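Local coordinates for Sodium/sialic acid symporter SiaT (Proteus mirabilis, PDB 5NV9), which couples the uptake of the sialic acid N-acetylneuraminic acid to the inward flow of sodium ions across the inner membrane of Proteus mirabilis, at residues A12-F15 with G16-A20; T181-I184 with Q185-L189; L331-A334 with A335-A338. One frame throughout, in Å; residues are numbered along the deposited sequence.

In the fold
In chain order, interaction 1 lies on helix 8-29, interaction 2 on helix 155-203 and interaction 3 on helix 328-361, each one a short run along a single transmembrane helix of this LeuT-fold transporter. Their centres are about 14 Å apart for interactions 1 and 2, and about 10 Å apart for interaction 3 and either of the others. The three helices touch one another directly, and Tyr-17 of interaction 1 is a meeting point for all of them. Residues 181-189 carry a sodium ligand. The other two interactions lie close by: the side chain of Tyr-17 is about 9 Å, and that of Ala-338 about 7 Å, from a bound sodium ion.

Interaction 1 of 3, residues A12-F15 with G16-A20; sequences AVLF and GYLAA
Residues Ala-12 to Phe-15 and Gly-16 to Ala-20 form one unbroken run of helix, two successive turns of the transmembrane helix 8-29 of this LeuT-fold symporter, and the evidence begins with four consecutive i to i+4 backbone hydrogen bonds. Gly-16 N donates to Ala-12 O at 2.9 Å, Tyr-17 N to Val-13 O at 3.0 Å, and Leu-18 N to Leu-14 O and Ala-19 N to Phe-15 O continue the ladder.

Apolar contacts come next, and Leu-18 carries most of them. Its CG is anti to the carbonyl carbon (chi1 -64°), which sends the branch back along the preceding turn, where CD1 reaches Leu-14 CG at 4.2 Å. The same methyl also stands over one face of the Phe-15 ring, with Leu-18 CD1 4.4 Å from Phe-15 CD2, so a single CD1 bridges two residues of the previous turn. Leu-14 has a second neighbour in Tyr-17, its CD1 lying 4.3 Å from Tyr-17 CD2.

The third kind of contact sets side-chain carbons against a backbone carbonyl. Leu-18 CG lies 3.4 Å from Leu-14 O, and the same oxygen lies in the plane of the Tyr-17 ring, at its edge, 3.8 Å from Tyr-17 CD2. Tyr-17 CG is roughly anti to the backbone N (chi1 153°), which turns the ring away from residues 12-15 toward helix 328-361; its OH is hydrogen-bonded to Gln-341 and Gln-185.

Among its neighbours, this run meets two other membrane helices. Tyr-17 packs on Ala-334, Phe-337 and Ala-338 of helix 328-361, whereas Phe-15 and Leu-18 lean on Leu-161 and Leu-165 of helix 155-203, which Tyr-17 also touches through Leu-188.

Interaction 2 of 3, residues T181-I184 with Q185-L189; sequences TDVI and QGLLL. With NA (sodium ion), chain C.
The second sodium site of the transporter, the Na3 position, takes two of its five oxygens from Asp-182, whose carboxylate comes near the Gln-185 amide on the next turn of helix 155-203. Both carboxylate oxygens bind the ion, with Asp-182 OD1 at 2.1 Å and OD2 at 2.3 Å from the sodium, a bidentate grip. Ser-342 O, Ser-345 OG and Ser-346 OG of helix 328-361 complete the set, and Ser-53 is hydrogen-bonded to OD2.

Gln-185 CG stands beside its own backbone N (chi1 -65°) and the chain then extends, which lays it alongside Thr-181, pointing the same way. Gln-185 CG comes within 3.0 Å of Thr-181 O, the carbonyl that also accepts Gln-185 N at 2.8 Å. The amide is tilted only 27° from the carboxylate plane of Asp-182, and Gln-185 OE1 lies 3.6 Å from Asp-182 OD1. At the other end of the amide, NE2 is hydrogen-bonded to Tyr-17 OH and Tyr-169 OH. Further along, Val-183 and Leu-187 run side by side, Val-183 CG1 4.0 Å from Leu-187 CD1.

Chemically, Thr-181 O lies alongside the C=O of the amide, 3.2 Å from Gln-185 CD and tilted out of the amide plane. Gln-185 OE1 and Thr-181 O, two acceptors 3.1 Å apart, make no hydrogen bond. The two bonds through NE2 probably set the amide's rotation, with OE1 on the side of Asp-182. The sodium, gripped by five oxygens, probably offsets much of the negative charge on Asp-182.

Interaction 3 of 3, residues L331-A334 with A335-A338; sequences LIIA and AIFA
Regular alpha-helical hydrogen bonds run from Leu-331 O to Ala-335 N, Ile-332 O to Ile-336 N, Ile-333 O to Phe-337 N and Ala-334 O to Ala-338 N, the third being nearly straight, with an N-H...O angle of 175° over 3.0 Å from Phe-337 N to Ile-333 O.

The clearest side-chain meeting is that of Ile-333 with Phe-337, one turn further on. CG2 of Ile-333 makes the touch, lying 3.8 Å from Phe-337 CE1 and almost as near its CD1. A chi1 of -86° swings the Phe-337 ring to the far side of CB from its own carbonyl carbon, and this turns the ring edge back over the previous turn: Ile-333 O lies near the ring plane, 3.2 Å from Phe-337 CD1. That oxygen therefore receives a backbone N-H and also meets an aromatic C-H edge. The other branch of Ile-333 carries CD1 to within 4.3 Å of Ile-336 CD1; the chi2 of Ile-333, -17°, is nearly eclipsed, a strained or poorly defined rotamer.

These residues belong to helix 328-361, the helix that further on supplies ligands to both sodium ions of this LeuT-fold symporter. Within the helix, Ala-335 CB rests 3.4 Å from Ile-332 O. Ala-334, Ala-335 and Ala-338 carry only a methyl each, consistent with the close approach of helix 155-203, where Gln-185 CB comes to 3.4 Å from Ala-338 CB.

The larger side chains meet other helices: Leu-331 touches Leu-188 of helix 155-203 and Val-13 of helix 8-29, Ile-333 and Phe-337 pack on Leu-147 of helix 118-151, and Ile-332, Ile-333 and Ile-336 gather on Ile-320 of helix 315-323. Just past the run, Ser-342 OG is hydrogen-bonded to Ala-338 O.

Interaction 1 of 3, residues A12-F15 with G16-A20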
loop_
_atom_site.group_PDB
_atom_site.type_symbol
_atom_site.label_atom_id
_atom_site.label_comp_id
_atom_site.label_asym_id
_atom_site.label_seq_id
_atom_site.Cartn_x
_atom_site.Cartn_y
_atom_site.Cartn_z
ATOM N N ALA A 12 -19.952 -8.983 -17.797
ATOM C CA ALA A 12 -21.000 -8.122 -17.333
ATOM C C ALA A 12 -20.850 -7.894 -15.835
ATOM O O ALA A 12 -21.230 -6.846 -15.335
ATOM C CB ALA A 12 -22.371 -8.714 -17.656
ATOM N N VAL A 13 -20.336 -8.901 -15.114
ATOM C CA VAL A 13 -20.061 -8.750 -13.691
ATOM C C VAL A 13 -18.962 -7.717 -13.492
ATOM O O VAL A 13 -19.094 -6.802 -12.666
ATOM C CB VAL A 13 -19.613 -10.067 -13.061
ATOM C CG1 VAL A 13 -19.180 -9.831 -11.632
ATOM C CG2 VAL A 13 -20.739 -11.076 -13.103
ATOM N N LEU A 14 -17.916 -7.827 -14.296
ATOM C CA LEU A 14 -16.806 -6.883 -14.218
ATOM C C LEU A 14 -17.278 -5.438 -14.488
ATOM O O LEU A 14 -16.927 -4.521 -13.729
ATOM C CB LEU A 14 -15.702 -7.246 -15.191
ATOM C CG LEU A 14 -14.568 -6.196 -15.257
ATOM C CD1 LEU A 14 -13.921 -6.046 -13.882
ATOM C CD2 LEU A 14 -13.545 -6.613 -16.314
ATOM N N PHE A 15 -18.092 -5.255 -15.524
ATOM C CA PHE A 15 -18.565 -3.912 -15.895
ATOM C C PHE A 15 -19.625 -3.358 -14.981
ATOM O O PHE A 15 -19.741 -2.150 -14.832
ATOM C CB PHE A 15 -19.000 -3.867 -17.349
ATOM C CG PHE A 15 -17.854 -3.711 -18.296
ATOM C CD1 PHE A 15 -17.071 -4.784 -18.640
ATOM C CD2 PHE A 15 -17.525 -2.466 -18.796
ATOM C CE1 PHE A 15 -16.004 -4.637 -19.505
ATOM C CE2 PHE A 15 -16.461 -2.306 -19.656
ATOM C CZ PHE A 15 -15.696 -3.396 -20.011
ATOM N N GLY A 16 -20.392 -4.229 -14.347
ATOM C CA GLY A 16 -21.232 -3.811 -13.237
ATOM C C GLY A 16 -20.426 -3.249 -12.064
ATOM O O GLY A 16 -20.786 -2.206 -11.475
ATOM N N TYR A 17 -19.374 -3.957 -11.696
ATOM C CA TYR A 17 -18.483 -3.493 -10.638
ATOM C C TYR A 17 -17.871 -2.106 -10.979
ATOM O O TYR A 17 -17.860 -1.163 -10.162
ATOM C CB TYR A 17 -17.329 -4.468 -10.433
ATOM C CG TYR A 17 -16.056 -3.754 -9.864
ATOM C CD1 TYR A 17 -15.950 -3.460 -8.507
ATOM C CD2 TYR A 17 -15.042 -3.373 -10.678
ATOM C CE1 TYR A 17 -14.825 -2.836 -7.983
ATOM C CE2 TYR A 17 -13.887 -2.729 -10.168
ATOM C CZ TYR A 17 -13.796 -2.442 -8.820
ATOM O OH TYR A 17 -12.694 -1.806 -8.291
ATOM N N LEU A 18 -17.372 -1.983 -12.200
ATOM C CA LEU A 18 -16.793 -0.692 -12.671
ATOM C C LEU A 18 -17.790 0.473 -12.693
ATOM O O LEU A 18 -17.443 1.613 -12.314
ATOM C CB LEU A 18 -16.155 -0.877 -14.032
ATOM C CG LEU A 18 -14.963 -1.804 -14.133
ATOM C CD1 LEU A 18 -14.513 -2.045 -15.579
ATOM C CD2 LEU A 18 -13.776 -1.209 -13.360
ATOM N N ALA A 19 -19.029 0.203 -13.125
ATOM C CA ALA A 19 -20.076 1.179 -13.133
ATOM C C ALA A 19 -20.436 1.565 -11.713
ATOM O O ALA A 19 -20.765 2.711 -11.440
ATOM C CB ALA A 19 -21.296 0.619 -13.848
ATOM N N ALA A 20 -20.402 0.611 -10.782
ATOM C CA ALA A 20 -20.734 0.925 -9.401
ATOM C C ALA A 20 -19.686 1.882 -8.779
ATOM O O ALA A 20 -20.007 2.726 -7.933
ATOM C CB ALA A 20 -20.767 -0.380 -8.579
#

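Interaction 2 of 3, residues T181-I184 with Q185-L189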
loop_
_atom_site.group_PDB
_atom_site.type_symbol
_atom_site.label_atom_id
_atom_site.label_comp_id
_atom_site.label_asym_id
_atom_site.label_seq_id
_atom_site.Cartn_x
_atom_site.Cartn_y
_atom_site.Cartn_z
ATOM N N THR A 181 -15.617 3.922 -2.084
ATOM C CA THR A 181 -15.119 2.895 -2.996
ATOM C C THR A 181 -14.155 1.843 -2.387
ATOM O O THR A 181 -14.262 0.642 -2.714
ATOM C CB THR A 181 -14.475 3.470 -4.291
ATOM O OG1 THR A 181 -13.399 4.329 -3.957
ATOM C CG2 THR A 181 -15.511 4.234 -5.134
ATOM N N ASP A 182 -13.198 2.307 -1.563
ATOM C CA ASP A 182 -12.302 1.437 -0.817
ATOM C C ASP A 182 -13.042 0.447 0.077
ATOM O O ASP A 182 -12.584 -0.674 0.215
ATOM C CB ASP A 182 -11.297 2.164 0.113
ATOM C CG ASP A 182 -10.147 2.811 -0.605
ATOM O OD1 ASP A 182 -9.956 2.577 -1.808
ATOM O OD2 ASP A 182 -9.405 3.622 0.059
ATOM N N VAL A 183 -14.156 0.857 0.675
ATOM C CA VAL A 183 -14.922 0.003 1.588
ATOM C C VAL A 183 -15.510 -1.135 0.794
ATOM O O VAL A 183 -15.464 -2.309 1.215
ATOM C CB VAL A 183 -16.042 0.774 2.333
ATOM C CG1 VAL A 183 -16.992 -0.142 3.110
ATOM C CG2 VAL A 183 -15.465 1.825 3.266
ATOM N N ILE A 184 -16.026 -0.813 -0.380
ATOM C CA ILE A 184 -16.664 -1.833 -1.228
ATOM C C ILE A 184 -15.546 -2.742 -1.751
ATOM O O ILE A 184 -15.689 -3.972 -1.799
ATOM C CB ILE A 184 -17.421 -1.196 -2.432
ATOM C CG1 ILE A 184 -18.595 -0.315 -1.954
ATOM C CG2 ILE A 184 -17.911 -2.274 -3.417
ATOM C CD1 ILE A 184 -19.060 0.683 -3.012
ATOM N N GLN A 185 -14.441 -2.115 -2.183
ATOM C CA GLN A 185 -13.356 -2.879 -2.806
ATOM C C GLN A 185 -12.664 -3.704 -1.777
ATOM O O GLN A 185 -12.293 -4.807 -2.082
ATOM C CB GLN A 185 -12.360 -1.982 -3.523
ATOM C CG GLN A 185 -12.984 -1.268 -4.706
ATOM C CD GLN A 185 -12.239 -0.059 -5.115
ATOM O OE1 GLN A 185 -11.580 0.610 -4.286
ATOM N NE2 GLN A 185 -12.225 0.189 -6.448
ATOM N N GLY A 186 -12.523 -3.166 -0.564
ATOM C CA GLY A 186 -11.928 -3.878 0.557
ATOM C C GLY A 186 -12.675 -5.144 0.962
ATOM O O GLY A 186 -12.081 -6.211 1.269
ATOM N N LEU A 187 -13.984 -5.024 0.957
ATOM C CA LEU A 187 -14.812 -6.129 1.367
ATOM C C LEU A 187 -14.938 -7.102 0.206
ATOM O O LEU A 187 -15.041 -8.274 0.426
ATOM C CB LEU A 187 -16.156 -5.647 1.882
ATOM C CG LEU A 187 -16.013 -4.739 3.088
ATOM C CD1 LEU A 187 -17.338 -4.107 3.422
ATOM C CD2 LEU A 187 -15.484 -5.481 4.300
ATOM N N LEU A 188 -14.895 -6.606 -1.021
ATOM C CA LEU A 188 -14.952 -7.460 -2.201
ATOM C C LEU A 188 -13.708 -8.336 -2.351
ATOM O O LEU A 188 -13.816 -9.488 -2.624
ATOM C CB LEU A 188 -15.171 -6.571 -3.477
ATOM C CG LEU A 188 -15.233 -7.312 -4.810
ATOM C CD1 LEU A 188 -16.399 -8.324 -4.783
ATOM C CD2 LEU A 188 -15.424 -6.363 -5.995
ATOM N N LEU A 189 -12.510 -7.774 -2.188
ATOM C CA LEU A 189 -11.311 -8.563 -2.266
ATOM C C LEU A 189 -11.230 -9.548 -1.104
ATOM O O LEU A 189 -10.730 -10.647 -1.285
ATOM C CB LEU A 189 -10.052 -7.685 -2.387
ATOM C CG LEU A 189 -9.626 -6.902 -1.156
ATOM C CD1 LEU A 189 -8.839 -7.841 -0.193
ATOM C CD2 LEU A 189 -8.819 -5.690 -1.481
HETATM NA NA NA C . -8.357 4.003 -1.991
#

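Interaction 3 of 3, residues L331-A334 with A335-A338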
loop_
_atom_site.group_PDB
_atom_site.type_symbol
_atom_site.label_atom_id
_atom_site.label_comp_id
_atom_site.label_asym_id
_atom_site.label_seq_id
_atom_site.Cartn_x
_atom_site.Cartn_y
_atom_site.Cartn_z
ATOM N N LEU A 331 -16.630 -12.188 -10.971
ATOM C CA LEU A 331 -16.577 -11.533 -9.683
ATOM C C LEU A 331 -15.146 -11.529 -8.990
ATOM O O LEU A 331 -14.773 -10.565 -8.313
ATOM C CB LEU A 331 -17.629 -12.156 -8.767
ATOM C CG LEU A 331 -17.702 -11.573 -7.384
ATOM C CD1 LEU A 331 -18.322 -10.228 -7.403
ATOM C CD2 LEU A 331 -18.512 -12.442 -6.450
ATOM N N ILE A 332 -14.398 -12.622 -9.143
ATOM C CA ILE A 332 -12.993 -12.711 -8.690
ATOM C C ILE A 332 -12.089 -11.780 -9.467
ATOM O O ILE A 332 -11.244 -11.130 -8.891
ATOM C CB ILE A 332 -12.482 -14.142 -8.816
ATOM C CG1 ILE A 332 -13.320 -15.085 -7.920
ATOM C CG2 ILE A 332 -11.006 -14.240 -8.391
ATOM C CD1 ILE A 332 -13.456 -14.622 -6.482
ATOM N N ILE A 333 -12.274 -11.676 -10.773
ATOM C CA ILE A 333 -11.626 -10.643 -11.548
ATOM C C ILE A 333 -11.983 -9.237 -11.072
ATOM O O ILE A 333 -11.095 -8.410 -10.977
ATOM C CB ILE A 333 -11.870 -10.762 -13.049
ATOM C CG1 ILE A 333 -11.273 -12.033 -13.653
ATOM C CG2 ILE A 333 -11.315 -9.580 -13.808
ATOM C CD1 ILE A 333 -10.228 -12.776 -12.865
ATOM N N ALA A 334 -13.248 -8.964 -10.774
ATOM C CA ALA A 334 -13.611 -7.674 -10.229
ATOM C C ALA A 334 -12.890 -7.448 -8.893
ATOM O O ALA A 334 -12.519 -6.309 -8.606
ATOM C CB ALA A 334 -15.105 -7.558 -10.069
ATOM N N ALA A 335 -12.717 -8.516 -8.069
ATOM C CA ALA A 335 -12.014 -8.409 -6.778
ATOM C C ALA A 335 -10.488 -8.092 -6.908
ATOM O O ALA A 335 -9.931 -7.406 -6.103
ATOM C CB ALA A 335 -12.227 -9.669 -5.942
ATOM N N ILE A 336 -9.859 -8.592 -7.947
ATOM C CA ILE A 336 -8.491 -8.229 -8.299
ATOM C C ILE A 336 -8.431 -6.779 -8.782
ATOM O O ILE A 336 -7.572 -6.031 -8.370
ATOM C CB ILE A 336 -7.928 -9.187 -9.383
ATOM C CG1 ILE A 336 -7.768 -10.595 -8.804
ATOM C CG2 ILE A 336 -6.638 -8.649 -9.983
ATOM C CD1 ILE A 336 -7.382 -11.652 -9.849
ATOM N N PHE A 337 -9.323 -6.388 -9.671
ATOM C CA PHE A 337 -9.498 -4.974 -9.941
ATOM C C PHE A 337 -9.686 -4.181 -8.631
ATOM O O PHE A 337 -9.103 -3.112 -8.464
ATOM C CB PHE A 337 -10.668 -4.705 -10.843
ATOM C CG PHE A 337 -10.370 -4.799 -12.317
ATOM C CD1 PHE A 337 -10.033 -6.035 -12.908
ATOM C CD2 PHE A 337 -10.520 -3.679 -13.129
ATOM C CE1 PHE A 337 -9.825 -6.120 -14.269
ATOM C CE2 PHE A 337 -10.321 -3.772 -14.509
ATOM C CZ PHE A 337 -9.990 -4.985 -15.082
ATOM N N ALA A 338 -10.539 -4.655 -7.745
ATOM C CA ALA A 338 -10.803 -3.883 -6.534
ATOM C C ALA A 338 -9.531 -3.744 -5.646
ATOM O O ALA A 338 -9.336 -2.692 -5.010
ATOM C CB ALA A 338 -11.936 -4.468 -5.734
#